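Local atomic coordinates of transcriptional regulator KdgR (Pseudomonas aeruginosa, PDB entry 5Y6I), a protein that probably binds DNA through an N-terminal helix-turn-helix domain and regulates transcription as a member of the IclR family. Residues L147-L159 with L189-I201. Numbering follows the deposited sequence.
Sequences LGSSTGLVFAAFL and LLEGIRARGLHAI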
loop_
_atom_site.group_PDB
_atom_site.type_symbol
_atom_site.label_atom_id
_atom_site.label_comp_id
_atom_site.label_asym_id
_atom_site.label_seq_id
_atom_site.Cartn_x
_atom_site.Cartn_y
_atom_site.Cartn_z
ATOM N N LEU A 147 -2.562 -12.410 23.893
ATOM C CA LEU A 147 -3.890 -12.743 24.380
ATOM C C LEU A 147 -4.285 -12.048 25.671
ATOM O O LEU A 147 -5.435 -12.201 26.094
ATOM C CB LEU A 147 -4.037 -14.249 24.580
ATOM C CG LEU A 147 -3.891 -15.081 23.319
ATOM C CD1 LEU A 147 -2.534 -15.756 23.310
ATOM C CD2 LEU A 147 -5.018 -16.079 23.274
ATOM N N GLY A 148 -3.383 -11.294 26.300
ATOM C CA GLY A 148 -3.670 -10.687 27.584
ATOM C C GLY A 148 -4.010 -9.215 27.518
ATOM O O GLY A 148 -4.430 -8.645 28.529
ATOM N N SER A 149 -3.847 -8.587 26.346
ATOM C CA SER A 149 -4.140 -7.170 26.171
ATOM C C SER A 149 -5.184 -6.963 25.078
ATOM O O SER A 149 -5.436 -7.845 24.259
ATOM C CB SER A 149 -2.870 -6.369 25.836
ATOM O OG SER A 149 -2.234 -6.862 24.676
ATOM N N SER A 150 -5.792 -5.774 25.070
ATOM C CA SER A 150 -6.790 -5.459 24.050
ATOM C C SER A 150 -6.126 -5.173 22.716
ATOM O O SER A 150 -6.687 -5.466 21.656
ATOM C CB SER A 150 -7.623 -4.259 24.489
ATOM O OG SER A 150 -6.778 -3.168 24.832
ATOM N N THR A 151 -4.935 -4.587 22.762
ATOM C CA THR A 151 -4.137 -4.368 21.568
ATOM C C THR A 151 -3.742 -5.691 20.918
ATOM O O THR A 151 -3.762 -5.828 19.686
ATOM C CB THR A 151 -2.902 -3.567 21.964
ATOM O OG1 THR A 151 -3.302 -2.438 22.761
ATOM C CG2 THR A 151 -2.166 -3.089 20.766
ATOM N N GLY A 152 -3.377 -6.682 21.733
ATOM C CA GLY A 152 -2.980 -7.966 21.191
ATOM C C GLY A 152 -4.142 -8.739 20.613
ATOM O O GLY A 152 -3.968 -9.506 19.658
ATOM N N LEU A 153 -5.343 -8.549 21.167
ATOM C CA LEU A 153 -6.497 -9.287 20.657
ATOM C C LEU A 153 -6.945 -8.759 19.297
ATOM O O LEU A 153 -7.317 -9.546 18.419
ATOM C CB LEU A 153 -7.650 -9.254 21.661
ATOM C CG LEU A 153 -7.393 -9.963 22.997
ATOM C CD1 LEU A 153 -8.666 -10.546 23.595
ATOM C CD2 LEU A 153 -6.375 -11.059 22.830
ATOM N N VAL A 154 -6.916 -7.439 19.095
ATOM C CA VAL A 154 -7.287 -6.911 17.786
ATOM C C VAL A 154 -6.330 -7.431 16.722
ATOM O O VAL A 154 -6.755 -7.921 15.672
ATOM C CB VAL A 154 -7.335 -5.375 17.791
ATOM C CG1 VAL A 154 -7.647 -4.876 16.342
ATOM C CG2 VAL A 154 -8.363 -4.865 18.796
ATOM N N PHE A 155 -5.025 -7.358 16.987
ATOM C CA PHE A 155 -4.046 -7.977 16.098
ATOM C C PHE A 155 -4.432 -9.427 15.767
ATOM O O PHE A 155 -4.638 -9.778 14.599
ATOM C CB PHE A 155 -2.648 -7.897 16.731
ATOM C CG PHE A 155 -1.950 -6.543 16.548
ATOM C CD1 PHE A 155 -1.801 -5.980 15.294
ATOM C CD2 PHE A 155 -1.440 -5.845 17.640
ATOM C CE1 PHE A 155 -1.154 -4.757 15.121
ATOM C CE2 PHE A 155 -0.797 -4.607 17.477
ATOM C CZ PHE A 155 -0.654 -4.072 16.209
ATOM N N ALA A 156 -4.574 -10.279 16.786
ATOM C CA ALA A 156 -4.965 -11.661 16.526
ATOM C C ALA A 156 -6.261 -11.739 15.739
ATOM O O ALA A 156 -6.456 -12.670 14.943
ATOM C CB ALA A 156 -5.119 -12.433 17.838
ATOM N N ALA A 157 -7.164 -10.785 15.953
ATOM C CA ALA A 157 -8.436 -10.852 15.251
ATOM C C ALA A 157 -8.258 -10.597 13.760
ATOM O O ALA A 157 -8.971 -11.193 12.946
ATOM C CB ALA A 157 -9.424 -9.851 15.849
ATOM N N PHE A 158 -7.302 -9.743 13.383
ATOM C CA PHE A 158 -7.234 -9.252 12.022
ATOM C C PHE A 158 -6.028 -9.726 11.223
ATOM O O PHE A 158 -6.122 -9.777 9.996
ATOM C CB PHE A 158 -7.286 -7.722 12.026
ATOM C CG PHE A 158 -8.633 -7.182 12.388
ATOM C CD1 PHE A 158 -8.983 -6.982 13.712
ATOM C CD2 PHE A 158 -9.579 -6.938 11.404
ATOM C CE1 PHE A 158 -10.239 -6.508 14.052
ATOM C CE2 PHE A 158 -10.840 -6.466 11.739
ATOM C CZ PHE A 158 -11.168 -6.250 13.070
ATOM N N LEU A 159 -4.921 -10.097 11.847
ATOM C CA LEU A 159 -3.790 -10.599 11.079
ATOM C C LEU A 159 -3.968 -12.055 10.730
ATOM O O LEU A 159 -4.734 -12.785 11.366
ATOM C CB LEU A 159 -2.488 -10.423 11.843
ATOM C CG LEU A 159 -2.152 -8.977 12.092
ATOM C CD1 LEU A 159 -1.644 -8.906 13.472
ATOM C CD2 LEU A 159 -1.213 -8.410 10.983
ATOM N N LEU A 189 -14.293 -15.729 19.809
ATOM C CA LEU A 189 -14.016 -14.360 20.225
ATOM C C LEU A 189 -13.371 -13.552 19.100
ATOM O O LEU A 189 -13.710 -12.381 18.903
ATOM C CB LEU A 189 -13.142 -14.343 21.484
ATOM C CG LEU A 189 -12.708 -12.919 21.844
ATOM C CD1 LEU A 189 -13.808 -12.153 22.572
ATOM C CD2 LEU A 189 -11.428 -12.923 22.651
ATOM N N LEU A 190 -12.458 -14.157 18.342
ATOM C CA LEU A 190 -11.842 -13.451 17.213
ATOM C C LEU A 190 -12.862 -13.120 16.131
ATOM O O LEU A 190 -12.789 -12.067 15.495
ATOM C CB LEU A 190 -10.696 -14.282 16.637
ATOM C CG LEU A 190 -9.644 -14.617 17.695
ATOM C CD1 LEU A 190 -8.364 -15.137 17.065
ATOM C CD2 LEU A 190 -9.375 -13.360 18.531
ATOM N N GLU A 191 -13.825 -14.004 15.916
ATOM C CA GLU A 191 -14.928 -13.671 15.026
ATOM C C GLU A 191 -15.754 -12.521 15.593
ATOM O O GLU A 191 -16.335 -11.736 14.838
ATOM C CB GLU A 191 -15.772 -14.929 14.793
ATOM C CG GLU A 191 -17.114 -14.739 14.116
ATOM C CD GLU A 191 -17.804 -16.070 13.899
ATOM O OE1 GLU A 191 -18.830 -16.138 13.176
ATOM O OE2 GLU A 191 -17.293 -17.061 14.452
ATOM N N GLY A 192 -15.803 -12.395 16.917
ATOM C CA GLY A 192 -16.531 -11.288 17.509
ATOM C C GLY A 192 -15.832 -9.968 17.285
ATOM O O GLY A 192 -16.463 -8.977 16.910
ATOM N N ILE A 193 -14.516 -9.937 17.491
ATOM C CA ILE A 193 -13.783 -8.684 17.370
ATOM C C ILE A 193 -13.889 -8.121 15.947
ATOM O O ILE A 193 -13.833 -6.896 15.753
ATOM C CB ILE A 193 -12.321 -8.904 17.816
ATOM C CG1 ILE A 193 -12.279 -9.587 19.181
ATOM C CG2 ILE A 193 -11.574 -7.598 17.923
ATOM C CD1 ILE A 193 -10.877 -9.925 19.653
ATOM N N ARG A 194 -14.068 -8.984 14.935
ATOM C CA ARG A 194 -14.271 -8.476 13.577
ATOM C C ARG A 194 -15.700 -8.011 13.345
ATOM O O ARG A 194 -15.926 -6.922 12.803
ATOM C CB ARG A 194 -13.952 -9.529 12.531
ATOM C CG ARG A 194 -12.638 -10.179 12.630
ATOM C CD ARG A 194 -12.795 -11.527 11.918
ATOM N NE ARG A 194 -11.716 -12.400 12.324
ATOM C CZ ARG A 194 -11.798 -13.715 12.313
ATOM N NH1 ARG A 194 -12.920 -14.317 11.925
ATOM N NH2 ARG A 194 -10.762 -14.427 12.712
ATOM N N ALA A 195 -16.675 -8.857 13.679
ATOM C CA ALA A 195 -18.066 -8.440 13.576
ATOM C C ALA A 195 -18.275 -7.053 14.170
ATOM O O ALA A 195 -19.067 -6.265 13.639
ATOM C CB ALA A 195 -18.967 -9.466 14.269
ATOM N N ARG A 196 -17.520 -6.719 15.229
ATOM C CA ARG A 196 -17.709 -5.504 16.014
ATOM C C ARG A 196 -16.681 -4.425 15.722
ATOM O O ARG A 196 -16.946 -3.252 15.995
ATOM C CB ARG A 196 -17.664 -5.826 17.518
ATOM C CG ARG A 196 -18.740 -6.777 17.980
ATOM C CD ARG A 196 -18.712 -6.991 19.495
ATOM N NE ARG A 196 -18.187 -8.304 19.872
ATOM C CZ ARG A 196 -17.026 -8.507 20.494
ATOM N NH1 ARG A 196 -16.247 -7.480 20.836
ATOM N NH2 ARG A 196 -16.651 -9.748 20.795
ATOM N N GLY A 197 -15.508 -4.791 15.217
ATOM C CA GLY A 197 -14.532 -3.811 14.803
ATOM C C GLY A 197 -13.690 -3.190 15.898
ATOM O O GLY A 197 -12.794 -2.388 15.583
ATOM N N LEU A 198 -13.936 -3.515 17.165
ATOM C CA LEU A 198 -13.051 -3.102 18.252
ATOM C C LEU A 198 -13.115 -4.157 19.347
ATOM O O LEU A 198 -13.840 -5.154 19.239
ATOM C CB LEU A 198 -13.401 -1.706 18.803
ATOM C CG LEU A 198 -14.782 -1.259 19.319
ATOM C CD1 LEU A 198 -15.800 -1.188 18.227
ATOM C CD2 LEU A 198 -15.313 -2.126 20.448
ATOM N N HIS A 199 -12.369 -3.919 20.424
ATOM C CA HIS A 199 -12.399 -4.833 21.557
ATOM C C HIS A 199 -12.094 -4.101 22.853
ATOM O O HIS A 199 -11.174 -3.282 22.915
ATOM C CB HIS A 199 -11.403 -5.977 21.392
ATOM C CG HIS A 199 -11.639 -7.092 22.350
ATOM N ND1 HIS A 199 -12.793 -7.846 22.327
ATOM C CD2 HIS A 199 -10.911 -7.538 23.402
ATOM C CE1 HIS A 199 -12.748 -8.731 23.309
ATOM N NE2 HIS A 199 -11.620 -8.561 23.979
ATOM N N ALA A 200 -12.862 -4.432 23.891
ATOM C CA ALA A 200 -12.680 -3.927 25.243
ATOM C C ALA A 200 -12.130 -5.022 26.155
ATOM O O ALA A 200 -12.432 -6.205 25.980
ATOM C CB ALA A 200 -14.005 -3.414 25.813
ATOM N N ILE A 201 -11.307 -4.618 27.126
ATOM C CA ILE A 201 -10.800 -5.522 28.156
ATOM C C ILE A 201 -10.886 -4.834 29.512
ATOM O O ILE A 201 -10.552 -3.650 29.653
ATOM C CB ILE A 201 -9.348 -5.990 27.904
ATOM C CG1 ILE A 201 -8.348 -4.837 28.120
ATOM C CG2 ILE A 201 -9.226 -6.644 26.534
ATOM C CD1 ILE A 201 -6.923 -5.277 28.436
#
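I193 sits as a knob in the hole made by L153, V154, A157 and F158, its CB 3.6 Å from A157 CB, where helix 189-196 crosses helix 150-158 almost at right angles (-91°). Both belong to the GAF-like C-terminal domain of the IclR family, in which strand 199-201 lies at one margin of the antiparallel five-stranded sheet. With CG1 anti to its carbonyl carbon (chi1 -51°), I193 splits its branches: CG2 stays beside the A157 methyl, while CD1 lies against L153 CB and over one face of the H199 imidazole, 3.8 Å above the ring plane and off toward its rim. L153 CD1 comes obliquely to the imidazole from the same side of its plane, 3.6 Å from H199 NE2, and the same methyl also touches L189 CD2. The CA atoms of A157 and L190 are 4.7 Å apart, consistent with the small side chain of A157 at the crossing. L190 turns CD1 toward A156 CB and O. Along strand 199-201, which runs roughly antiparallel to helix 150-158, I201 CG2 lies 3.5 Å from S150 CB, and its CD1 lies beside S150 N and S149 CA. S150 OG and S213 OG, on the adjoining strand 209-217, are hydrogen-bonded, and that strand's backbone pairs with H199 and I201; S149, at the N-cap, accepts from G152 N through OG, which also hydrogen-bonds with P145 O. At the other end, F158 CZ approaches the I193 carbonyl, and R194 CG lies over one face of the phenyl ring. Extended from CG to NE, R194 then brings its guanidinium edge-on to the last turn of helix 150-158, where NE donates a nearly straight hydrogen bond (170°) to A157 O, 3.1 Å away and close to the guanidinium plane.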